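Local coordinates for protein cryptochrome DASH (PDB 2J4D) that repairs cyclobutane pyrimidine dimers in single-stranded DNA using FAD and a folate antenna, binds DNA without sequence specificity and may act as a photoreceptor, at residues Lys21-Tyr26 with Met110-Asn115; Glu14-Ala19 with Leu105-Met110; Leu50-Asn55 with Gly250-Gly255. All coordinates share one frame; numbering follows the deposited sequence.

Contact 1 (Lys21-Tyr26 with Met110-Asn115); sequences KTFERY and MKRGLN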
loop_
_atom_site.group_PDB
_atom_site.type_symbol
_atom_site.label_atom_id
_atom_site.label_comp_id
_atom_site.label_asym_id
_atom_site.label_seq_id
_atom_site.Cartn_x
_atom_site.Cartn_y
_atom_site.Cartn_z
ATOM N N LYS A 21 -1.861 -20.922 -11.960
ATOM C CA LYS A 21 -1.470 -20.630 -13.340
ATOM C C LYS A 21 -0.458 -19.492 -13.400
ATOM O O LYS A 21 0.493 -19.538 -14.177
ATOM C CB LYS A 21 -2.687 -20.270 -14.196
ATOM C CG LYS A 21 -3.672 -21.412 -14.360
ATOM C CD LYS A 21 -4.560 -21.252 -15.591
ATOM C CE LYS A 21 -3.779 -21.429 -16.895
ATOM N NZ LYS A 21 -3.194 -20.154 -17.414
ATOM N N THR A 22 -0.654 -18.473 -12.574
ATOM C CA THR A 22 0.262 -17.341 -12.562
ATOM C C THR A 22 1.650 -17.738 -12.045
ATOM O O THR A 22 2.666 -17.380 -12.647
ATOM C CB THR A 22 -0.320 -16.181 -11.724
ATOM O OG1 THR A 22 -1.565 -15.768 -12.302
ATOM C CG2 THR A 22 0.628 -14.985 -11.715
ATOM N N PHE A 23 1.701 -18.478 -10.941
ATOM C CA PHE A 23 2.987 -18.919 -10.390
ATOM C C PHE A 23 3.696 -19.741 -11.457
ATOM O O PHE A 23 4.907 -19.650 -11.649
ATOM C CB PHE A 23 2.766 -19.775 -9.135
ATOM C CG PHE A 23 2.250 -19.000 -7.944
ATOM C CD1 PHE A 23 1.606 -19.657 -6.895
ATOM C CD2 PHE A 23 2.429 -17.620 -7.856
ATOM C CE1 PHE A 23 1.150 -18.952 -5.775
ATOM C CE2 PHE A 23 1.980 -16.905 -6.742
ATOM C CZ PHE A 23 1.339 -17.572 -5.700
ATOM N N GLU A 24 2.906 -20.541 -12.157
ATOM C CA GLU A 24 3.393 -21.401 -13.223
ATOM C C GLU A 24 4.002 -20.557 -14.341
ATOM O O GLU A 24 5.112 -20.819 -14.801
ATOM C CB GLU A 24 2.217 -22.215 -13.762
ATOM C CG GLU A 24 2.556 -23.586 -14.273
ATOM C CD GLU A 24 1.314 -24.453 -14.398
ATOM O OE1 GLU A 24 0.443 -24.128 -15.238
ATOM O OE2 GLU A 24 1.204 -25.448 -13.646
ATOM N N ARG A 25 3.277 -19.527 -14.763
ATOM C CA ARG A 25 3.750 -18.667 -15.838
ATOM C C ARG A 25 5.096 -18.004 -15.569
ATOM O O ARG A 25 5.892 -17.826 -16.486
ATOM C CB ARG A 25 2.714 -17.579 -16.159
ATOM C CG ARG A 25 3.158 -16.641 -17.288
ATOM C CD ARG A 25 2.145 -15.541 -17.583
ATOM N NE ARG A 25 0.870 -16.088 -18.033
ATOM C CZ ARG A 25 -0.229 -16.130 -17.288
ATOM N NH1 ARG A 25 -0.209 -15.646 -16.051
ATOM N NH2 ARG A 25 -1.340 -16.668 -17.776
ATOM N N TYR A 26 5.364 -17.647 -14.319
ATOM C CA TYR A 26 6.617 -16.975 -13.990
ATOM C C TYR A 26 7.667 -17.837 -13.288
ATOM O O TYR A 26 8.694 -17.329 -12.849
ATOM C CB TYR A 26 6.312 -15.738 -13.140
ATOM C CG TYR A 26 5.539 -14.683 -13.904
ATOM C CD1 TYR A 26 6.194 -13.773 -14.734
ATOM C CD2 TYR A 26 4.148 -14.640 -13.854
ATOM C CE1 TYR A 26 5.476 -12.847 -15.505
ATOM C CE2 TYR A 26 3.425 -13.727 -14.616
ATOM C CZ TYR A 26 4.093 -12.834 -15.441
ATOM O OH TYR A 26 3.369 -11.948 -16.214
ATOM N N MET A 110 4.683 -22.835 1.876
ATOM C CA MET A 110 4.593 -24.278 2.058
ATOM C C MET A 110 4.515 -25.007 0.719
ATOM O O MET A 110 5.076 -26.091 0.560
ATOM C CB MET A 110 3.385 -24.633 2.920
ATOM C CG MET A 110 3.526 -24.161 4.352
ATOM S SD MET A 110 2.141 -24.621 5.380
ATOM C CE MET A 110 2.908 -24.655 6.954
ATOM N N LYS A 111 3.836 -24.413 -0.254
ATOM C CA LYS A 111 3.724 -25.057 -1.555
ATOM C C LYS A 111 5.080 -25.218 -2.232
ATOM O O LYS A 111 5.255 -26.093 -3.085
ATOM C CB LYS A 111 2.764 -24.279 -2.453
ATOM C CG LYS A 111 1.380 -24.162 -1.838
ATOM C CD LYS A 111 0.337 -23.660 -2.815
ATOM C CE LYS A 111 0.706 -22.311 -3.389
ATOM N NZ LYS A 111 -0.491 -21.667 -3.997
ATOM N N ARG A 112 6.040 -24.382 -1.850
ATOM C CA ARG A 112 7.376 -24.454 -2.425
ATOM C C ARG A 112 8.367 -25.161 -1.493
ATOM O O ARG A 112 9.582 -25.068 -1.681
ATOM C CB ARG A 112 7.888 -23.051 -2.758
ATOM C CG ARG A 112 6.879 -22.212 -3.525
ATOM C CD ARG A 112 7.427 -21.662 -4.824
ATOM N NE ARG A 112 6.432 -20.817 -5.484
ATOM C CZ ARG A 112 6.611 -20.189 -6.645
ATOM N NH1 ARG A 112 7.760 -20.301 -7.302
ATOM N NH2 ARG A 112 5.632 -19.442 -7.148
ATOM N N GLY A 113 7.851 -25.861 -0.486
ATOM C CA GLY A 113 8.726 -26.583 0.429
ATOM C C GLY A 113 9.266 -25.823 1.629
ATOM O O GLY A 113 10.168 -26.302 2.318
ATOM N N LEU A 114 8.734 -24.637 1.894
ATOM C CA LEU A 114 9.200 -23.856 3.041
ATOM C C LEU A 114 8.042 -23.674 4.005
ATOM O O LEU A 114 7.071 -24.421 3.977
ATOM C CB LEU A 114 9.699 -22.475 2.584
ATOM C CG LEU A 114 10.929 -22.421 1.674
ATOM C CD1 LEU A 114 11.108 -21.010 1.129
ATOM C CD2 LEU A 114 12.168 -22.854 2.456
ATOM N N ASN A 115 8.160 -22.677 4.869
ATOM C CA ASN A 115 7.102 -22.352 5.811
ATOM C C ASN A 115 7.441 -20.957 6.307
ATOM O O ASN A 115 8.485 -20.414 5.959
ATOM C CB ASN A 115 7.079 -23.318 6.995
ATOM C CG ASN A 115 5.748 -23.294 7.741
ATOM O OD1 ASN A 115 5.002 -22.314 7.687
ATOM N ND2 ASN A 115 5.451 -24.375 8.450
HETATM O O HOH W 1 6.684 -18.890 -9.682
#

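Contact 2 (Glu14-Ala19 with Leu105-Met110); sequences EIDSVA and LRKNLM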
loop_
_atom_site.group_PDB
_atom_site.type_symbol
_atom_site.label_atom_id
_atom_site.label_comp_id
_atom_site.label_asym_id
_atom_site.label_seq_id
_atom_site.Cartn_x
_atom_site.Cartn_y
_atom_site.Cartn_z
ATOM N N GLU A 14 -11.509 -20.226 -7.815
ATOM C CA GLU A 14 -11.001 -19.424 -8.917
ATOM C C GLU A 14 -9.685 -18.772 -8.520
ATOM O O GLU A 14 -8.750 -18.711 -9.313
ATOM C CB GLU A 14 -11.996 -18.336 -9.289
ATOM C CG GLU A 14 -13.276 -18.850 -9.907
ATOM C CD GLU A 14 -14.193 -17.720 -10.305
ATOM O OE1 GLU A 14 -14.593 -16.942 -9.416
ATOM O OE2 GLU A 14 -14.510 -17.607 -11.508
ATOM N N ILE A 15 -9.627 -18.269 -7.290
ATOM C CA ILE A 15 -8.410 -17.637 -6.809
ATOM C C ILE A 15 -7.293 -18.665 -6.791
ATOM O O ILE A 15 -6.186 -18.388 -7.233
ATOM C CB ILE A 15 -8.595 -17.047 -5.391
ATOM C CG1 ILE A 15 -9.535 -15.842 -5.448
ATOM C CG2 ILE A 15 -7.246 -16.629 -4.811
ATOM C CD1 ILE A 15 -9.848 -15.254 -4.082
ATOM N N ASP A 16 -7.578 -19.868 -6.299
ATOM C CA ASP A 16 -6.537 -20.887 -6.253
ATOM C C ASP A 16 -6.031 -21.328 -7.629
ATOM O O ASP A 16 -4.833 -21.553 -7.803
ATOM C CB ASP A 16 -7.006 -22.109 -5.453
ATOM C CG ASP A 16 -7.121 -21.821 -3.966
ATOM O OD1 ASP A 16 -6.403 -20.921 -3.476
ATOM O OD2 ASP A 16 -7.916 -22.503 -3.282
ATOM N N SER A 17 -6.922 -21.449 -8.612
ATOM C CA SER A 17 -6.472 -21.881 -9.933
ATOM C C SER A 17 -5.719 -20.772 -10.664
ATOM O O SER A 17 -4.762 -21.042 -11.395
ATOM C CB SER A 17 -7.650 -22.370 -10.787
ATOM O OG SER A 17 -8.575 -21.330 -11.028
ATOM N N VAL A 18 -6.149 -19.527 -10.472
ATOM C CA VAL A 18 -5.480 -18.399 -11.112
ATOM C C VAL A 18 -4.077 -18.235 -10.525
ATOM O O VAL A 18 -3.122 -17.964 -11.249
ATOM C CB VAL A 18 -6.273 -17.084 -10.916
ATOM C CG1 VAL A 18 -5.438 -15.894 -11.371
ATOM C CG2 VAL A 18 -7.559 -17.140 -11.722
ATOM N N ALA A 19 -3.960 -18.408 -9.213
ATOM C CA ALA A 19 -2.670 -18.292 -8.543
ATOM C C ALA A 19 -1.728 -19.373 -9.073
ATOM O O ALA A 19 -0.568 -19.106 -9.382
ATOM C CB ALA A 19 -2.847 -18.439 -7.026
ATOM N N LEU A 105 0.701 -16.112 2.797
ATOM C CA LEU A 105 2.138 -16.239 2.567
ATOM C C LEU A 105 2.626 -17.591 3.091
ATOM O O LEU A 105 3.380 -18.289 2.418
ATOM C CB LEU A 105 2.908 -15.103 3.262
ATOM C CG LEU A 105 4.443 -15.179 3.186
ATOM C CD1 LEU A 105 4.914 -15.243 1.727
ATOM C CD2 LEU A 105 5.038 -13.945 3.874
ATOM N N ARG A 106 2.209 -17.957 4.295
ATOM C CA ARG A 106 2.615 -19.250 4.838
ATOM C C ARG A 106 2.167 -20.353 3.875
ATOM O O ARG A 106 2.925 -21.257 3.555
ATOM C CB ARG A 106 1.991 -19.470 6.221
ATOM C CG ARG A 106 2.025 -20.924 6.702
ATOM C CD ARG A 106 1.577 -21.035 8.154
ATOM N NE ARG A 106 2.655 -20.670 9.071
ATOM C CZ ARG A 106 2.499 -20.424 10.370
ATOM N NH1 ARG A 106 1.296 -20.494 10.933
ATOM N NH2 ARG A 106 3.556 -20.126 11.114
ATOM N N LYS A 107 0.928 -20.268 3.410
ATOM C CA LYS A 107 0.403 -21.267 2.489
ATOM C C LYS A 107 1.238 -21.367 1.214
ATOM O O LYS A 107 1.593 -22.463 0.776
ATOM C CB LYS A 107 -1.047 -20.931 2.143
ATOM C CG LYS A 107 -1.643 -21.757 1.019
ATOM C CD LYS A 107 -3.109 -21.399 0.819
ATOM C CE LYS A 107 -3.478 -21.326 -0.659
ATOM N NZ LYS A 107 -4.921 -20.995 -0.851
ATOM N N ASN A 108 1.560 -20.226 0.613
ATOM C CA ASN A 108 2.338 -20.236 -0.620
ATOM C C ASN A 108 3.788 -20.663 -0.412
ATOM O O ASN A 108 4.400 -21.252 -1.306
ATOM C CB ASN A 108 2.266 -18.867 -1.300
ATOM C CG ASN A 108 0.890 -18.585 -1.863
ATOM O OD1 ASN A 108 0.262 -19.480 -2.431
ATOM N ND2 ASN A 108 0.413 -17.352 -1.720
ATOM N N LEU A 109 4.342 -20.372 0.762
ATOM C CA LEU A 109 5.710 -20.793 1.042
ATOM C C LEU A 109 5.699 -22.316 1.193
ATOM O O LEU A 109 6.585 -23.014 0.685
ATOM C CB LEU A 109 6.227 -20.129 2.323
ATOM C CG LEU A 109 6.606 -18.653 2.153
ATOM C CD1 LEU A 109 6.908 -18.036 3.512
ATOM C CD2 LEU A 109 7.814 -18.544 1.236
ATOM N N MET A 110 4.683 -22.835 1.876
ATOM C CA MET A 110 4.593 -24.278 2.058
ATOM C C MET A 110 4.515 -25.007 0.719
ATOM O O MET A 110 5.076 -26.091 0.560
ATOM C CB MET A 110 3.385 -24.633 2.920
ATOM C CG MET A 110 3.526 -24.161 4.352
ATOM S SD MET A 110 2.141 -24.621 5.380
ATOM C CE MET A 110 2.908 -24.655 6.954
#

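Contact 3 (Leu50-Asn55 with Gly250-Gly255); sequences LRVLDN and GGESAG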
loop_
_atom_site.group_PDB
_atom_site.type_symbol
_atom_site.label_atom_id
_atom_site.label_comp_id
_atom_site.label_asym_id
_atom_site.label_seq_id
_atom_site.Cartn_x
_atom_site.Cartn_y
_atom_site.Cartn_z
ATOM N N LEU A 50 5.138 -9.318 1.340
ATOM C CA LEU A 50 4.485 -10.601 1.607
ATOM C C LEU A 50 4.065 -11.382 0.363
ATOM O O LEU A 50 2.875 -11.569 0.094
ATOM C CB LEU A 50 3.278 -10.376 2.532
ATOM C CG LEU A 50 3.607 -9.500 3.752
ATOM C CD1 LEU A 50 2.369 -9.354 4.638
ATOM C CD2 LEU A 50 4.773 -10.113 4.529
ATOM N N ARG A 51 5.056 -11.848 -0.390
ATOM C CA ARG A 51 4.793 -12.603 -1.613
ATOM C C ARG A 51 5.989 -13.482 -1.927
ATOM O O ARG A 51 7.079 -13.293 -1.370
ATOM C CB ARG A 51 4.590 -11.657 -2.806
ATOM C CG ARG A 51 5.862 -10.859 -3.152
ATOM C CD ARG A 51 5.726 -9.999 -4.406
ATOM N NE ARG A 51 7.020 -9.405 -4.766
ATOM C CZ ARG A 51 7.558 -8.341 -4.170
ATOM N NH1 ARG A 51 6.911 -7.721 -3.184
ATOM N NH2 ARG A 51 8.764 -7.916 -4.531
ATOM N N VAL A 52 5.767 -14.429 -2.834
ATOM C CA VAL A 52 6.802 -15.333 -3.300
ATOM C C VAL A 52 7.232 -14.848 -4.684
ATOM O O VAL A 52 8.423 -14.769 -4.980
ATOM C CB VAL A 52 6.270 -16.781 -3.401
ATOM C CG1 VAL A 52 7.293 -17.671 -4.082
ATOM C CG2 VAL A 52 5.961 -17.307 -2.016
ATOM N N LEU A 53 6.264 -14.494 -5.526
ATOM C CA LEU A 53 6.576 -14.022 -6.877
ATOM C C LEU A 53 7.442 -12.769 -6.921
ATOM O O LEU A 53 7.297 -11.867 -6.093
ATOM C CB LEU A 53 5.298 -13.710 -7.664
ATOM C CG LEU A 53 4.522 -14.800 -8.398
ATOM C CD1 LEU A 53 3.400 -14.149 -9.185
ATOM C CD2 LEU A 53 5.442 -15.560 -9.343
ATOM N N ASP A 54 8.337 -12.723 -7.904
ATOM C CA ASP A 54 9.190 -11.563 -8.124
ATOM C C ASP A 54 9.729 -10.967 -6.829
ATOM O O ASP A 54 9.653 -9.755 -6.606
ATOM C CB ASP A 54 8.387 -10.515 -8.907
ATOM C CG ASP A 54 9.209 -9.295 -9.270
ATOM O OD1 ASP A 54 10.400 -9.456 -9.599
ATOM O OD2 ASP A 54 8.658 -8.176 -9.242
ATOM N N ASN A 55 10.274 -11.829 -5.978
ATOM C CA ASN A 55 10.828 -11.410 -4.697
ATOM C C ASN A 55 12.344 -11.607 -4.726
ATOM O O ASN A 55 12.821 -12.733 -4.565
ATOM C CB ASN A 55 10.231 -12.255 -3.565
ATOM C CG ASN A 55 10.637 -11.754 -2.188
ATOM O OD1 ASN A 55 11.743 -11.268 -1.999
ATOM N ND2 ASN A 55 9.743 -11.884 -1.222
ATOM N N GLY A 250 -7.014 -10.014 1.742
ATOM C CA GLY A 250 -5.566 -10.024 1.861
ATOM C C GLY A 250 -4.851 -11.198 1.226
ATOM O O GLY A 250 -5.434 -12.265 1.009
ATOM N N GLY A 251 -3.579 -10.986 0.898
ATOM C CA GLY A 251 -2.766 -12.049 0.336
ATOM C C GLY A 251 -2.358 -11.975 -1.122
ATOM O O GLY A 251 -3.048 -11.402 -1.962
ATOM N N GLU A 252 -1.210 -12.578 -1.409
ATOM C CA GLU A 252 -0.685 -12.647 -2.764
ATOM C C GLU A 252 -1.664 -13.376 -3.694
ATOM O O GLU A 252 -1.882 -12.949 -4.827
ATOM C CB GLU A 252 0.662 -13.373 -2.755
ATOM C CG GLU A 252 1.170 -13.807 -4.131
ATOM C CD GLU A 252 2.614 -14.313 -4.089
ATOM O OE1 GLU A 252 3.017 -14.915 -3.071
ATOM O OE2 GLU A 252 3.345 -14.119 -5.081
ATOM N N SER A 253 -2.252 -14.474 -3.226
ATOM C CA SER A 253 -3.194 -15.218 -4.061
ATOM C C SER A 253 -4.333 -14.321 -4.527
ATOM O O SER A 253 -4.646 -14.270 -5.715
ATOM C CB SER A 253 -3.762 -16.412 -3.298
ATOM O OG SER A 253 -2.722 -17.303 -2.944
ATOM N N ALA A 254 -4.946 -13.609 -3.587
ATOM C CA ALA A 254 -6.041 -12.714 -3.921
ATOM C C ALA A 254 -5.530 -11.565 -4.781
ATOM O O ALA A 254 -6.219 -11.099 -5.691
ATOM C CB ALA A 254 -6.693 -12.176 -2.639
ATOM N N GLY A 255 -4.312 -11.113 -4.504
ATOM C CA GLY A 255 -3.755 -10.024 -5.280
ATOM C C GLY A 255 -3.570 -10.354 -6.749
ATOM O O GLY A 255 -3.978 -9.581 -7.617
HETATM O O HOH W 2 0.737 -13.022 0.888
#

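Contact 1 (Lys21-Tyr26 with Met110-Asn115)
The benzyl group of F23 reaches from helix 12-26 toward the C-terminal end of helix 92-111, where K111 and R112 receive it with two different positive groups. Its CB already touches the R112 guanidinium, 3.5 Å from NH2, and CG lies at the same distance from that nitrogen. With CG beside the backbone N (chi1 -70°), the ring is directed toward K111 and R112. One ortho carbon, CD2, remains 3.8 Å from R112 NH2, while farther out along the other side CE1 meets K111 NZ at 3.6 Å, the ammonium lying at the ring edge, near its plane. The guanidinium approaches obliquely, the two planes 65° apart, and with CZ of R112 5.2 Å from the centroid of the F23 ring any cation-pi attraction is at most weak. A bend at chi3 of K111 brings its NZ to the ring, where it is hydrogen-bonded to N108 OD1. R112 has further polar partners: NH1 bonds to P214 O, and NH2 donates over 2.8 Å to a water that in turn donates to F23 O. Just past this end, G113 with its positive phi closes helix 92-111 in a Schellman motif. F23 thus fills a junction of helix 12-26, helix 92-111 and the start of helix 252-265, its ring also resting on L53 of the loop that follows strand 41-46.

Contact 2 (Glu14-Ala19 with Leu105-Met110)
D16 and K107 meet at a single point: K107 NZ donates to D16 OD1 over 3.0 Å in a salt bridge that spans the outer side of the two helices. Only one carboxylate oxygen is engaged at bonding distance, since OD2 stays 4.1 Å from K107 NZ. The ammonium comes in on the syn side of OD1 but 31° out of the carboxylate plane, and the two side chains cross at about a right angle. K107 CG lies opposite the backbone N (chi1 170°), which sends the chain out toward D16, and a bend at chi3 sets the final direction of the ammonium. Were D16 replaced by an alanine, the K107 ammonium would probably lose its acidic mate, and with it the direct contact between these two turns. Helix 92-111 is the connecting helix of a beta-alpha-beta crossover, joining the adjacent parallel strands 67-74 and 117-120 of the photolyase alpha/beta domain, and its buried side, through L105 and L109, rests on F46 of strand 41-46. Helix 12-26 precedes that sheet in the chain and does not pack closely against this part of helix 92-111; A19 CB, although directed toward it, stays 5.6 Å from N108 OD1, its nearest approach. Close packing begins deeper, where helix 252-265 meets both helices: I15 lies against S253, and N108 against E252. On the more open side of helix 12-26, S17 is exposed and turns back on its own helix, its OG donating to E14 O over 3.1 Å from above the carbonyl plane, on the same face from which V18 N reaches that oxygen.

Contact 3 (Leu50-Asn55 with Gly250-Gly255)
The irregular loop 50-55 passes the first turn of helix 252-265 with the CA atoms of R51 and E252 5.6 Å apart, and a water ties the backbones by donating to L50 O and accepting from E252 N. G251, the N-cap residue, has a positive phi that calls for glycine. E252, with an extended chain beyond CG, sends its carboxylate to the loop, where two successive peptide N-H groups receive it. V52 N donates to OE1 over 2.8 Å (N-H...O 153°), somewhat out of the carboxylate plane; L53 N donates to OE2 over 3.0 Å (160°), on its syn lone pair. Carbon closes in around them: R51 CB lies 3.6 Å from E252 CD, and L53 CB 3.3 Å from OE2. The loop is braced from within, as N55 ND2 donates to R51 O and R51 NH2 donates over 2.9 Å to D54 O, the latter in the guanidinium plane. A buried acid is thus met by main-chain donors, with the R51 guanidinium nearby but not touching. Peptide dipoles and the helix N-terminus would probably favour the ionised form of E252, whereas the neighbouring D104 may work against it.

Contacts 1 and 2 join the same pair of helices, 12-26 and 92-111, at successive turns, and M110 belongs to both. Contact 2 is a surface contact carried by one charge pair; contact 1, near the end of helix 92-111, is largely buried and uses an aromatic ring among cationic groups and a water. Contact 3 is also buried and lies nearer the centre of the chain, binding a loop of the alpha/beta domain to helix 252-265 through an acid and backbone N-H groups. The three meet directly: F23 also touches E252, R112 packs on V52, and N108 lies beside S253. The exposed contact relies on an ion pair, whereas the innermost one satisfies its carboxylate with main-chain N-H groups.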